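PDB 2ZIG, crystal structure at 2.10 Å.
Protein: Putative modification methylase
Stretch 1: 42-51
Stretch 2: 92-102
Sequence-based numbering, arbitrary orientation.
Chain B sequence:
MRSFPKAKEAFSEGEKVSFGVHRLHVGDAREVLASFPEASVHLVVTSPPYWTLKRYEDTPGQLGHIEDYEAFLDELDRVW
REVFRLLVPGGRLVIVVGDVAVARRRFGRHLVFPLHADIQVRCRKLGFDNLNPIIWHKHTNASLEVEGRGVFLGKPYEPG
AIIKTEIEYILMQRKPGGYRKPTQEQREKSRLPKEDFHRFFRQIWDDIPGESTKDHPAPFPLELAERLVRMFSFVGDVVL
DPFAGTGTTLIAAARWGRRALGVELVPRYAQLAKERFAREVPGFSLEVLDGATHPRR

Stretch 1 42-51: HLVVTSPPYW
Stretch 2, residues 92-102: RLVIVVGDVAV

The strand through Val-44 to Thr-46 and the strand through Leu-93 to Val-96 lie side by side and run parallel, with 9° between their N-to-C directions and a closest axial approach of 4.7 Å. Val-44 pairs with Leu-93 (CA to CA 4.7 Å), Val-45 with Val-94 (CA to CA 4.8 Å) and Thr-46 with Ile-95 (CA to CA 5.2 Å). Backbone torsions are extended, for example phi/psi -127/127 at Val-44 and -106/125 at Val-94. The two stretches together bury 622 Å².

Val-94 has the largest area covered, 59 Å². Its backbone sits between Val-44 and Thr-46 in the hydrogen-bond ladder. Val-94 N donates to Val-44 O at 2.7 Å, and Thr-46 N donates to Val-94 O at 3.1 Å. The ladder continues on each side: Val-44 N donates to Arg-92 O at 3.1 Å, and Val-96 N donates to Thr-46 O at 2.9 Å. Each strand thus uses alternate residues, as parallel pairing requires. Val-45 CA also approaches Val-94 O at 3.4 Å, a CA-H...O contact.

The Val-94 side chain, chi1 t, shares a face of the sheet with Leu-43, Val-45 and Arg-92. Leu-43 is t, p, and its CD1 packs 3.7 Å from Val-94 CG2. Val-45, chi1 t, places CG2 4.3 Å from Val-94 CB. The other face carries Val-44, Thr-46, Leu-93 and Ile-95. There Val-44 CG1 meets Leu-93 CD1 at 3.6 Å; Val-44 is t and Leu-93 is t, p.

Beyond the strand, Ser-47 OG lies 3.0 Å from Val-96 O. Pro-48, phi/psi -60/137, has a C-gamma endo ring. Pro-48 CD is 3.7 Å from Ile-95 CG2, and Pro-48 CG is 3.8 Å from Val-97 CG1. Ile-95 is m, t.

Tyr-50 has 58 Å² covered and makes the second centre of the contact with Val-100, which has 50 Å² covered. Both are in loops, and their CA-to-CB bonds point toward the other stretch. Tyr-50 CA and Val-100 CA are 8.5 Å apart, so the side chains bridge the gap. Tyr-50 has phi/psi -65/-34, chi1 -169° (t) and chi2 72°. Val-100 has phi/psi -83/106 and chi1 t. Val-100 CG2 sits over one ring face, 3.4 Å from the Tyr-50 ring centroid and 6° off the normal, a CH-pi contact. Val-100 CG1 is 3.3 Å from Tyr-50 CE2. The tyrosine is poorly ordered, so these short distances deserve caution.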

# COMPACT_ATOMS: atom_id res chain seq x y z
N HIS B 42 10.69 -13.52 18.00
CA HIS B 42 9.47 -14.06 17.41
C HIS B 42 8.64 -13.08 16.59
O HIS B 42 8.04 -13.46 15.59
CB HIS B 42 8.60 -14.67 18.51
CG HIS B 42 9.34 -15.64 19.38
ND1 HIS B 42 9.79 -16.86 18.91
CD2 HIS B 42 9.77 -15.54 20.65
CE1 HIS B 42 10.47 -17.46 19.87
NE2 HIS B 42 10.47 -16.69 20.94
N LEU B 43 8.59 -11.83 17.03
CA LEU B 43 7.81 -10.81 16.36
C LEU B 43 8.42 -9.44 16.54
O LEU B 43 8.97 -9.14 17.59
CB LEU B 43 6.38 -10.78 16.93
CG LEU B 43 5.49 -9.59 16.56
CD1 LEU B 43 5.19 -9.62 15.07
CD2 LEU B 43 4.18 -9.65 17.36
N VAL B 44 8.30 -8.61 15.51
CA VAL B 44 8.79 -7.24 15.57
C VAL B 44 7.65 -6.29 15.17
O VAL B 44 7.01 -6.46 14.13
CB VAL B 44 9.97 -7.01 14.58
CG1 VAL B 44 10.42 -5.56 14.64
CG2 VAL B 44 11.12 -7.95 14.91
N VAL B 45 7.37 -5.30 16.01
CA VAL B 45 6.34 -4.32 15.68
C VAL B 45 7.04 -2.99 15.81
O VAL B 45 7.62 -2.69 16.86
CB VAL B 45 5.16 -4.38 16.64
CG1 VAL B 45 4.15 -3.26 16.30
CG2 VAL B 45 4.50 -5.73 16.57
N THR B 46 7.00 -2.18 14.77
CA THR B 46 7.67 -0.90 14.85
C THR B 46 7.24 0.10 13.79
O THR B 46 6.56 -0.24 12.83
CB THR B 46 9.21 -1.08 14.75
OG1 THR B 46 9.86 0.17 14.98
CG2 THR B 46 9.59 -1.61 13.37
N SER B 47 7.67 1.33 13.98
CA SER B 47 7.38 2.41 13.05
C SER B 47 8.72 3.05 12.72
O SER B 47 9.50 3.40 13.62
CB SER B 47 6.46 3.43 13.71
OG SER B 47 6.05 4.42 12.78
N PRO B 48 9.03 3.21 11.42
CA PRO B 48 10.30 3.83 11.04
C PRO B 48 10.39 5.24 11.60
O PRO B 48 9.42 5.99 11.57
CB PRO B 48 10.27 3.79 9.51
CG PRO B 48 8.79 3.82 9.20
CD PRO B 48 8.20 2.91 10.24
N PRO B 49 11.55 5.62 12.15
CA PRO B 49 11.75 6.95 12.73
C PRO B 49 11.84 7.99 11.63
O PRO B 49 12.92 8.51 11.38
CB PRO B 49 13.06 6.80 13.48
CG PRO B 49 13.84 5.90 12.55
CD PRO B 49 12.81 4.85 12.17
N TYR B 50 10.73 8.31 10.99
CA TYR B 50 10.81 9.28 9.91
C TYR B 50 11.19 10.68 10.36
O TYR B 50 11.87 11.39 9.62
CB TYR B 50 9.50 9.36 9.11
CG TYR B 50 9.70 10.17 7.85
CD1 TYR B 50 10.43 9.65 6.78
CD2 TYR B 50 9.25 11.49 7.76
CE1 TYR B 50 10.71 10.41 5.65
CE2 TYR B 50 9.53 12.27 6.63
CZ TYR B 50 10.25 11.72 5.58
OH TYR B 50 10.52 12.48 4.46
N TRP B 51 10.76 11.08 11.55
CA TRP B 51 11.10 12.41 12.03
C TRP B 51 12.62 12.60 12.00
O TRP B 51 13.13 13.71 12.11
CB TRP B 51 10.57 12.61 13.46
CG TRP B 51 11.19 11.70 14.46
CD1 TRP B 51 10.92 10.38 14.64
CD2 TRP B 51 12.21 12.04 15.40
NE1 TRP B 51 11.72 9.87 15.64
CE2 TRP B 51 12.52 10.87 16.12
CE3 TRP B 51 12.91 13.22 15.70
CZ2 TRP B 51 13.49 10.84 17.14
CZ3 TRP B 51 13.87 13.20 16.71
CH2 TRP B 51 14.16 12.01 17.41
N ARG B 92 7.54 -12.75 12.09
CA ARG B 92 7.35 -11.67 11.14
C ARG B 92 7.73 -10.29 11.64
O ARG B 92 7.82 -10.03 12.84
CB ARG B 92 5.89 -11.64 10.66
CG ARG B 92 4.85 -11.32 11.74
CD ARG B 92 3.44 -11.26 11.15
NE ARG B 92 3.00 -12.58 10.69
CZ ARG B 92 1.92 -12.80 9.94
NH1 ARG B 92 1.15 -11.78 9.55
NH2 ARG B 92 1.61 -14.03 9.58
N LEU B 93 7.99 -9.42 10.67
CA LEU B 93 8.33 -8.03 10.94
C LEU B 93 7.09 -7.22 10.52
O LEU B 93 6.69 -7.23 9.36
CB LEU B 93 9.55 -7.63 10.11
CG LEU B 93 9.78 -6.15 9.80
CD1 LEU B 93 10.22 -5.39 11.04
CD2 LEU B 93 10.84 -6.05 8.72
N VAL B 94 6.47 -6.56 11.49
CA VAL B 94 5.28 -5.75 11.23
C VAL B 94 5.73 -4.29 11.28
O VAL B 94 6.31 -3.85 12.27
CB VAL B 94 4.20 -5.98 12.31
CG1 VAL B 94 2.93 -5.22 11.96
CG2 VAL B 94 3.89 -7.46 12.42
N ILE B 95 5.46 -3.54 10.22
CA ILE B 95 5.86 -2.14 10.15
C ILE B 95 4.69 -1.19 9.93
O ILE B 95 4.00 -1.25 8.91
CB ILE B 95 6.90 -1.94 9.02
CG1 ILE B 95 8.04 -2.95 9.18
CG2 ILE B 95 7.44 -0.54 9.07
CD1 ILE B 95 9.03 -2.98 8.02
N VAL B 96 4.45 -0.32 10.91
CA VAL B 96 3.36 0.65 10.83
C VAL B 96 3.95 1.89 10.17
O VAL B 96 4.76 2.59 10.77
CB VAL B 96 2.82 0.98 12.23
CG1 VAL B 96 1.68 1.98 12.12
CG2 VAL B 96 2.36 -0.31 12.92
N VAL B 97 3.54 2.13 8.93
CA VAL B 97 4.06 3.24 8.14
C VAL B 97 2.99 4.10 7.49
O VAL B 97 2.08 3.58 6.87
CB VAL B 97 4.92 2.76 6.94
CG1 VAL B 97 5.97 3.78 6.63
CG2 VAL B 97 5.49 1.40 7.20
N GLY B 98 3.13 5.42 7.63
CA GLY B 98 2.21 6.33 6.99
C GLY B 98 3.02 6.98 5.87
O GLY B 98 4.20 7.29 6.09
N ASP B 99 2.45 7.15 4.68
CA ASP B 99 3.23 7.76 3.62
C ASP B 99 3.45 9.25 3.87
O ASP B 99 2.55 9.98 4.29
CB ASP B 99 2.57 7.49 2.26
CG ASP B 99 2.76 6.04 1.82
OD1 ASP B 99 3.50 5.34 2.53
OD2 ASP B 99 2.20 5.60 0.79
N VAL B 100 4.69 9.69 3.64
CA VAL B 100 5.09 11.07 3.89
C VAL B 100 4.76 12.07 2.80
O VAL B 100 5.40 12.11 1.75
CB VAL B 100 6.59 11.12 4.16
CG1 VAL B 100 7.02 12.56 4.45
CG2 VAL B 100 6.93 10.19 5.32
N ALA B 101 3.76 12.90 3.07
CA ALA B 101 3.34 13.92 2.12
C ALA B 101 3.97 15.25 2.49
O ALA B 101 3.30 16.15 2.98
CB ALA B 101 1.82 14.04 2.11
N VAL B 102 5.28 15.38 2.25
CA VAL B 102 5.99 16.62 2.56
C VAL B 102 6.61 17.24 1.31
O VAL B 102 6.41 18.42 1.03
CB VAL B 102 7.10 16.39 3.61
CG1 VAL B 102 8.11 15.37 3.08
CG2 VAL B 102 7.80 17.72 3.92
O HOH W 1 5.43 -13.56 14.45